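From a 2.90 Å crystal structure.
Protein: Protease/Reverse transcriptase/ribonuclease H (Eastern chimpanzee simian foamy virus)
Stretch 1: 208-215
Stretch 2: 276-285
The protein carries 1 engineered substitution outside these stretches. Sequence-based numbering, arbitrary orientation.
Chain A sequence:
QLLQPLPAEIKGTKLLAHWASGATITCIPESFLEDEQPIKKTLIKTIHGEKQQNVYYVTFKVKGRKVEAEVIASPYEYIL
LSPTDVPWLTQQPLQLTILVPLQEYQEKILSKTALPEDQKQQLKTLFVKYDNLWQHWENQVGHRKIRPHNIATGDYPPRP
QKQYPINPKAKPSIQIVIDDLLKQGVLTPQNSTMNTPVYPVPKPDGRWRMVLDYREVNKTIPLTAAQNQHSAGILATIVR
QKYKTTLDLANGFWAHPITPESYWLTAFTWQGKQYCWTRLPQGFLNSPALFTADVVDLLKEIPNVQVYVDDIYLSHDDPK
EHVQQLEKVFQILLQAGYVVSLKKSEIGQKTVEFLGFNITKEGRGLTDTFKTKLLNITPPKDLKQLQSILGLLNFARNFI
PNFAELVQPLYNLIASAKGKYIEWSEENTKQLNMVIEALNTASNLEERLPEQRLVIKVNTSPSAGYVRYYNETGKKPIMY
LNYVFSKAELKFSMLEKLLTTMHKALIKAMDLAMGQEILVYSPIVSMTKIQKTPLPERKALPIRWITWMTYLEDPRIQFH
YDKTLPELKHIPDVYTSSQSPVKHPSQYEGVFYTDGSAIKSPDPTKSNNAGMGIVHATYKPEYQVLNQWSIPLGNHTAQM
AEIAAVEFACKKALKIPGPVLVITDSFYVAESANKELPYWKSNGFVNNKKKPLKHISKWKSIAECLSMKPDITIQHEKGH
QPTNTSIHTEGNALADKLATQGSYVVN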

ATOM      1  N   TRP A 208       0.112  12.266  14.545  1.00100.13           N
ATOM      2  CA  TRP A 208      -1.176  12.517  13.917  1.00 91.74           C
ATOM      3  C   TRP A 208      -0.993  13.409  12.699  1.00 86.95           C
ATOM      4  O   TRP A 208      -0.113  14.274  12.667  1.00 81.01           O
ATOM      5  N   ARG A 209      -1.841  13.196  11.699  1.00 88.74           N
ATOM      6  CA  ARG A 209      -1.877  14.029  10.509  1.00 91.19           C
ATOM      7  C   ARG A 209      -3.266  14.637  10.371  1.00 87.52           C
ATOM      8  O   ARG A 209      -4.270  14.007  10.718  1.00 82.15           O
ATOM      9  N   MET A 210      -3.313  15.869   9.876  1.00 93.98           N
ATOM     10  CA  MET A 210      -4.565  16.600   9.759  1.00 82.49           C
ATOM     11  C   MET A 210      -5.264  16.270   8.445  1.00 87.72           C
ATOM     12  O   MET A 210      -4.631  15.892   7.454  1.00 92.37           O
ATOM     13  N   VAL A 211      -6.589  16.411   8.451  1.00 78.20           N
ATOM     14  CA  VAL A 211      -7.422  16.131   7.286  1.00 86.52           C
ATOM     15  C   VAL A 211      -8.423  17.265   7.129  1.00 80.03           C
ATOM     16  O   VAL A 211      -9.074  17.663   8.100  1.00 77.23           O
ATOM     17  N   LEU A 212      -8.548  17.784   5.911  1.00 76.61           N
ATOM     18  CA  LEU A 212      -9.476  18.865   5.614  1.00 80.58           C
ATOM     19  C   LEU A 212     -10.752  18.305   4.999  1.00 88.39           C
ATOM     20  O   LEU A 212     -10.712  17.343   4.223  1.00 86.71           O
ATOM     21  N   ASP A 213     -11.882  18.916   5.346  1.00 88.96           N
ATOM     22  CA  ASP A 213     -13.196  18.489   4.869  1.00 82.01           C
ATOM     23  C   ASP A 213     -13.631  19.455   3.771  1.00 78.59           C
ATOM     24  O   ASP A 213     -14.306  20.453   4.024  1.00 87.40           O
ATOM     25  N   TYR A 214     -13.246  19.141   2.533  1.00 77.45           N
ATOM     26  CA  TYR A 214     -13.437  20.031   1.397  1.00 77.87           C
ATOM     27  C   TYR A 214     -14.675  19.705   0.573  1.00 86.75           C
ATOM     28  O   TYR A 214     -14.865  20.295  -0.495  1.00 80.38           O
ATOM     29  N   ARG A 215     -15.528  18.788   1.038  1.00 89.68           N
ATOM     30  CA  ARG A 215     -16.707  18.427   0.262  1.00 80.84           C
ATOM     31  C   ARG A 215     -17.721  19.561   0.184  1.00 86.06           C
ATOM     32  O   ARG A 215     -18.625  19.506  -0.655  1.00 94.20           O
ATOM     33  N   CYS A 276      -4.374  30.192   4.706  1.00 69.46           N
ATOM     34  CA  CYS A 276      -4.766  29.905   3.335  1.00 68.61           C
ATOM     35  C   CYS A 276      -3.656  29.126   2.640  1.00 67.42           C
ATOM     36  O   CYS A 276      -2.491  29.167   3.044  1.00 68.96           O
ATOM     37  N   TRP A 277      -4.036  28.415   1.582  1.00 67.30           N
ATOM     38  CA  TRP A 277      -3.115  27.560   0.844  1.00 66.36           C
ATOM     39  C   TRP A 277      -2.521  28.309  -0.340  1.00 66.40           C
ATOM     40  O   TRP A 277      -3.253  28.887  -1.150  1.00 73.20           O
ATOM     41  N   THR A 278      -1.191  28.292  -0.434  1.00 65.87           N
ATOM     42  CA  THR A 278      -0.515  28.795  -1.624  1.00 66.31           C
ATOM     43  C   THR A 278      -0.551  27.777  -2.756  1.00 67.20           C
ATOM     44  O   THR A 278      -0.612  28.158  -3.931  1.00 68.05           O
ATOM     45  N   ARG A 279      -0.534  26.494  -2.422  1.00 66.41           N
ATOM     46  CA  ARG A 279      -0.501  25.414  -3.392  1.00 66.83           C
ATOM     47  C   ARG A 279      -1.826  24.661  -3.381  1.00 67.16           C
ATOM     48  O   ARG A 279      -2.729  24.951  -2.591  1.00 67.07           O
ATOM     49  N   LEU A 280      -1.939  23.684  -4.271  1.00 67.30           N
ATOM     50  CA  LEU A 280      -3.136  22.856  -4.306  1.00 67.64           C
ATOM     51  C   LEU A 280      -3.236  22.043  -3.018  1.00 67.59           C
ATOM     52  O   LEU A 280      -2.238  21.471  -2.566  1.00 69.50           O
ATOM     53  N   PRO A 281      -4.413  21.978  -2.397  1.00 68.41           N
ATOM     54  CA  PRO A 281      -4.566  21.168  -1.185  1.00 69.07           C
ATOM     55  C   PRO A 281      -5.174  19.800  -1.460  1.00 70.97           C
ATOM     56  O   PRO A 281      -5.877  19.606  -2.457  1.00 71.45           O
ATOM     57  N   GLN A 282      -4.894  18.839  -0.584  1.00 75.10           N
ATOM     58  CA  GLN A 282      -5.451  17.500  -0.716  1.00 72.27           C
ATOM     59  C   GLN A 282      -6.891  17.477  -0.223  1.00 73.79           C
ATOM     60  O   GLN A 282      -7.252  18.177   0.728  1.00 77.20           O
ATOM     61  N   GLY A 283      -7.759  16.735  -0.822  1.00 79.70           N
ATOM     62  CA  GLY A 283      -9.182  16.719  -0.566  1.00 89.29           C
ATOM     63  C   GLY A 283      -9.981  17.696  -1.400  1.00 79.78           C
ATOM     64  O   GLY A 283     -11.217  17.677  -1.334  1.00 76.34           O
ATOM     65  N   PHE A 284      -9.316  18.553  -2.174  1.00 79.26           N
ATOM     66  CA  PHE A 284      -9.977  19.481  -3.078  1.00 77.24           C
ATOM     67  C   PHE A 284     -10.511  18.737  -4.302  1.00 83.16           C
ATOM     68  O   PHE A 284     -10.096  17.616  -4.608  1.00 82.54           O
ATOM     69  N   LEU A 285     -11.445  19.381  -5.005  1.00 83.10           N
ATOM     70  CA  LEU A 285     -12.144  18.714  -6.098  1.00 83.22           C
ATOM     71  C   LEU A 285     -11.225  18.477  -7.294  1.00 82.47           C
ATOM     72  O   LEU A 285     -11.167  17.367  -7.831  1.00 82.51           O
TER

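The contact between these two stretches is small, burying 372 Å² in all, and it is built around one large side chain. Tyr214, just past the end of the strand 208-212, points toward the second stretch and packs against one face of the type II turn from Pro281 to Phe284. It adopts an m rotamer, with chi1 at -87°, which lays the ring along the turn and carries the hydroxyl on toward Trp277. The backbones come close here, the CA atoms of Tyr214 and Phe284 being 5.7 Å apart.

The ring meets the turn mostly through its CD2 and CE2 side. Tyr214 CE2 rests 3.7 Å from Pro281 CB, an apolar contact with a compact pyrrolidine ring that presents carbon without reaching far. Tyr214 CD2 lies 3.6 Å from Gln282 O, which approaches the ring edge near its plane, where the slightly positive ring hydrogens can favorably meet a carbonyl oxygen. The same CD2 is 4.4 Å from Phe284 CB. Phe284, a t rotamer, leaves sideways, so its CB rather than its ring borders the tyrosine.

Gly283 brings its backbone against the tyrosine. Tyr214 CB sits only 3.1 Å from Gly283 O, a tight approach. A beta carbon at Gly283 would point toward the first stretch, 3.6 Å from Leu212 O and 3.7 Å from Tyr214 CD2. Its backbone angles, 90/-6, would also jam that carbon against the preceding carbonyl oxygen. The backbone angles by themselves call for glycine; a beta carbon would reach the first stretch only at ordinary contact distance.

At the other end of the contact, Trp277 provides a broad surface. Its m rotamer, with chi2 at 89°, directs the indole toward the strand, where three side chains gather around it. Leu212, with chi1 m and chi2 t, points inward and places CD1 3.9 Å from Trp277 CZ2 and 3.5 Å from Trp277 NE1; its CD1 methyl is the knob that meets the indole, while CD2 stands off. Met210 starts sideways, but its p, t, t conformation extends the flexible chain until CE reaches 4.0 Å from Trp277 CZ2. A long, unbranched thioether suits this task, since it can bring a methyl group to a surface its CB does not face. The third neighbor is Tyr214 OH, 3.4 Å from Trp277 NE1. The angle is too poor for a hydrogen bond, and the hydroxyl is satisfied elsewhere in the structure.

The remaining edge is looser and polar. Gln282 also leaves sideways, yet its p, t conformation brings the amide nearer the strand, with NE2 4.3 Å from Met210 O and 4.1 Å from Arg209 NH2. Arg209 points toward the turn in a p, t, m conformation, its guanidinium stopping short of the glutamine amide; NH2 and NE2 are both donors and form no bond. No hydrogen bond crosses between the stretches, so shape and apolar contact dominate. Asp213 and Arg215 point away and pair with each other: Arg215 NE forms a salt bridge with Asp213 OD1 at 2.7 Å, while Tyr214, between them in sequence, points toward the turn.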

ATOM      1  CB  TRP A 208      -2.159  13.186  14.886  1.00 82.96           C
ATOM      2  CG  TRP A 208      -2.346  12.457  16.185  1.00 84.63           C
ATOM      3  CD1 TRP A 208      -1.427  12.305  17.186  1.00 95.51           C
ATOM      4  CD2 TRP A 208      -3.538  11.807  16.637  1.00 92.28           C
ATOM      5  NE1 TRP A 208      -1.969  11.589  18.222  1.00104.25           N
ATOM      6  CE2 TRP A 208      -3.266  11.271  17.913  1.00 99.98           C
ATOM      7  CE3 TRP A 208      -4.807  11.622  16.087  1.00 89.25           C
ATOM      8  CZ2 TRP A 208      -4.215  10.564  18.641  1.00111.11           C
ATOM      9  CZ3 TRP A 208      -5.750  10.920  16.811  1.00 96.94           C
ATOM     10  CH2 TRP A 208      -5.450  10.400  18.076  1.00110.57           C
ATOM     11  CB  ARG A 209      -1.511  13.229   9.252  1.00 86.93           C
ATOM     12  CG  ARG A 209      -2.298  11.941   9.080  1.00 93.52           C
ATOM     13  CD  ARG A 209      -1.739  11.075   7.957  1.00108.78           C
ATOM     14  NE  ARG A 209      -1.746  11.753   6.663  1.00126.89           N
ATOM     15  CZ  ARG A 209      -2.753  11.706   5.797  1.00121.95           C
ATOM     16  NH1 ARG A 209      -3.847  11.014   6.084  1.00121.21           N
ATOM     17  NH2 ARG A 209      -2.670  12.355   4.643  1.00110.00           N
ATOM     18  CB  MET A 210      -4.324  18.108   9.854  1.00 77.26           C
ATOM     19  CG  MET A 210      -3.630  18.720   8.646  1.00 76.85           C
ATOM     20  SD  MET A 210      -3.584  20.523   8.701  1.00 73.82           S
ATOM     21  CE  MET A 210      -2.865  20.893   7.105  1.00 69.11           C
ATOM     22  CB  VAL A 211      -8.152  14.779   7.411  1.00 93.98           C
ATOM     23  CG1 VAL A 211      -9.109  14.584   6.246  1.00 92.26           C
ATOM     24  CG2 VAL A 211      -7.151  13.635   7.473  1.00106.20           C
ATOM     25  CB  LEU A 212      -8.845  19.883   4.669  1.00 74.94           C
ATOM     26  CG  LEU A 212      -7.698  20.690   5.275  1.00 73.97           C
ATOM     27  CD1 LEU A 212      -7.028  21.534   4.212  1.00 86.06           C
ATOM     28  CD2 LEU A 212      -8.204  21.565   6.410  1.00 74.72           C
ATOM     29  CB  ASP A 213     -14.194  18.449   6.020  1.00 80.52           C
ATOM     30  CG  ASP A 213     -15.507  17.811   5.629  1.00 77.52           C
ATOM     31  OD1 ASP A 213     -15.498  16.977   4.704  1.00 88.20           O
ATOM     32  OD2 ASP A 213     -16.542  18.137   6.247  1.00 77.42           O
ATOM     33  CB  TYR A 214     -12.198  20.003   0.499  1.00 76.63           C
ATOM     34  CG  TYR A 214     -11.132  20.990   0.900  1.00 83.47           C
ATOM     35  CD1 TYR A 214     -11.472  22.247   1.385  1.00 83.67           C
ATOM     36  CD2 TYR A 214      -9.786  20.671   0.797  1.00 74.21           C
ATOM     37  CE1 TYR A 214     -10.503  23.154   1.750  1.00 73.95           C
ATOM     38  CE2 TYR A 214      -8.810  21.573   1.160  1.00 73.15           C
ATOM     39  CZ  TYR A 214      -9.174  22.811   1.638  1.00 72.56           C
ATOM     40  OH  TYR A 214      -8.207  23.715   2.005  1.00 71.35           O
ATOM     41  CB  ARG A 215     -17.361  17.170   0.843  1.00 85.21           C
ATOM     42  CG  ARG A 215     -17.601  17.211   2.341  1.00 88.42           C
ATOM     43  CD  ARG A 215     -17.887  15.816   2.888  1.00 94.70           C
ATOM     44  NE  ARG A 215     -17.882  15.782   4.349  1.00 87.86           N
ATOM     45  CZ  ARG A 215     -17.954  14.669   5.071  1.00 78.54           C
ATOM     46  NH1 ARG A 215     -18.032  13.490   4.466  1.00 79.47           N
ATOM     47  NH2 ARG A 215     -17.942  14.729   6.397  1.00 86.80           N
ATOM     48  CB  CYS A 276      -5.082  31.190   2.558  1.00 71.64           C
ATOM     49  SG  CYS A 276      -6.551  32.061   3.139  1.00 81.23           S
ATOM     50  CB  TRP A 277      -3.820  26.293   0.354  1.00 66.85           C
ATOM     51  CG  TRP A 277      -4.067  25.288   1.425  1.00 66.81           C
ATOM     52  CD1 TRP A 277      -5.159  25.209   2.236  1.00 67.62           C
ATOM     53  CD2 TRP A 277      -3.207  24.207   1.800  1.00 66.18           C
ATOM     54  NE1 TRP A 277      -5.031  24.147   3.098  1.00 67.41           N
ATOM     55  CE2 TRP A 277      -3.841  23.516   2.850  1.00 66.52           C
ATOM     56  CE3 TRP A 277      -1.960  23.759   1.351  1.00 65.62           C
ATOM     57  CZ2 TRP A 277      -3.272  22.399   3.457  1.00 66.34           C
ATOM     58  CZ3 TRP A 277      -1.398  22.651   1.956  1.00 65.34           C
ATOM     59  CH2 TRP A 277      -2.055  21.984   2.997  1.00 65.88           C
ATOM     60  CB  THR A 278       0.935  29.157  -1.289  1.00 65.68           C
ATOM     61  OG1 THR A 278       0.954  30.163  -0.271  1.00 65.60           O
ATOM     62  CG2 THR A 278       1.665  29.677  -2.518  1.00 67.28           C
ATOM     63  CB  ARG A 279       0.667  24.474  -3.092  1.00 66.28           C
ATOM     64  CG  ARG A 279       1.913  25.186  -2.597  1.00 65.66           C
ATOM     65  CD  ARG A 279       2.562  26.013  -3.692  1.00 66.62           C
ATOM     66  NE  ARG A 279       3.870  26.520  -3.288  1.00 73.48           N
ATOM     67  CZ  ARG A 279       4.990  25.804  -3.325  1.00 71.65           C
ATOM     68  NH1 ARG A 279       4.957  24.548  -3.741  1.00 65.50           N
ATOM     69  NH2 ARG A 279       6.137  26.345  -2.940  1.00 86.46           N
ATOM     70  CB  LEU A 280      -3.116  21.914  -5.511  1.00 68.04           C
ATOM     71  CG  LEU A 280      -3.178  22.493  -6.925  1.00 68.60           C
ATOM     72  CD1 LEU A 280      -2.958  21.379  -7.930  1.00 70.84           C
ATOM     73  CD2 LEU A 280      -4.511  23.179  -7.176  1.00 69.99           C
ATOM     74  CB  PRO A 281      -5.488  22.028  -0.314  1.00 69.17           C
ATOM     75  CG  PRO A 281      -6.228  22.943  -1.300  1.00 69.40           C
ATOM     76  CD  PRO A 281      -5.613  22.782  -2.668  1.00 69.31           C
ATOM     77  CB  GLN A 282      -4.608  16.489   0.059  1.00 96.43           C
ATOM     78  CG  GLN A 282      -4.377  16.854   1.515  1.00103.99           C
ATOM     79  CD  GLN A 282      -3.299  16.004   2.163  1.00108.99           C
ATOM     80  OE1 GLN A 282      -2.665  15.177   1.507  1.00 98.97           O
ATOM     81  NE2 GLN A 282      -3.083  16.207   3.457  1.00105.44           N
ATOM     82  CB  PHE A 284      -9.010  20.592  -3.502  1.00 76.54           C
ATOM     83  CG  PHE A 284      -9.625  21.635  -4.395  1.00 81.55           C
ATOM     84  CD1 PHE A 284      -9.335  21.665  -5.752  1.00 78.95           C
ATOM     85  CD2 PHE A 284     -10.493  22.582  -3.882  1.00 84.46           C
ATOM     86  CE1 PHE A 284      -9.900  22.621  -6.575  1.00 80.65           C
ATOM     87  CE2 PHE A 284     -11.060  23.543  -4.700  1.00100.09           C
ATOM     88  CZ  PHE A 284     -10.762  23.564  -6.049  1.00 95.62           C
ATOM     89  CB  LEU A 285     -13.367  19.532  -6.514  1.00 87.24           C
ATOM     90  CG  LEU A 285     -14.316  18.856  -7.503  1.00100.66           C
ATOM     91  CD1 LEU A 285     -14.802  17.520  -6.957  1.00107.94           C
ATOM     92  CD2 LEU A 285     -15.491  19.760  -7.836  1.00103.31           C
TER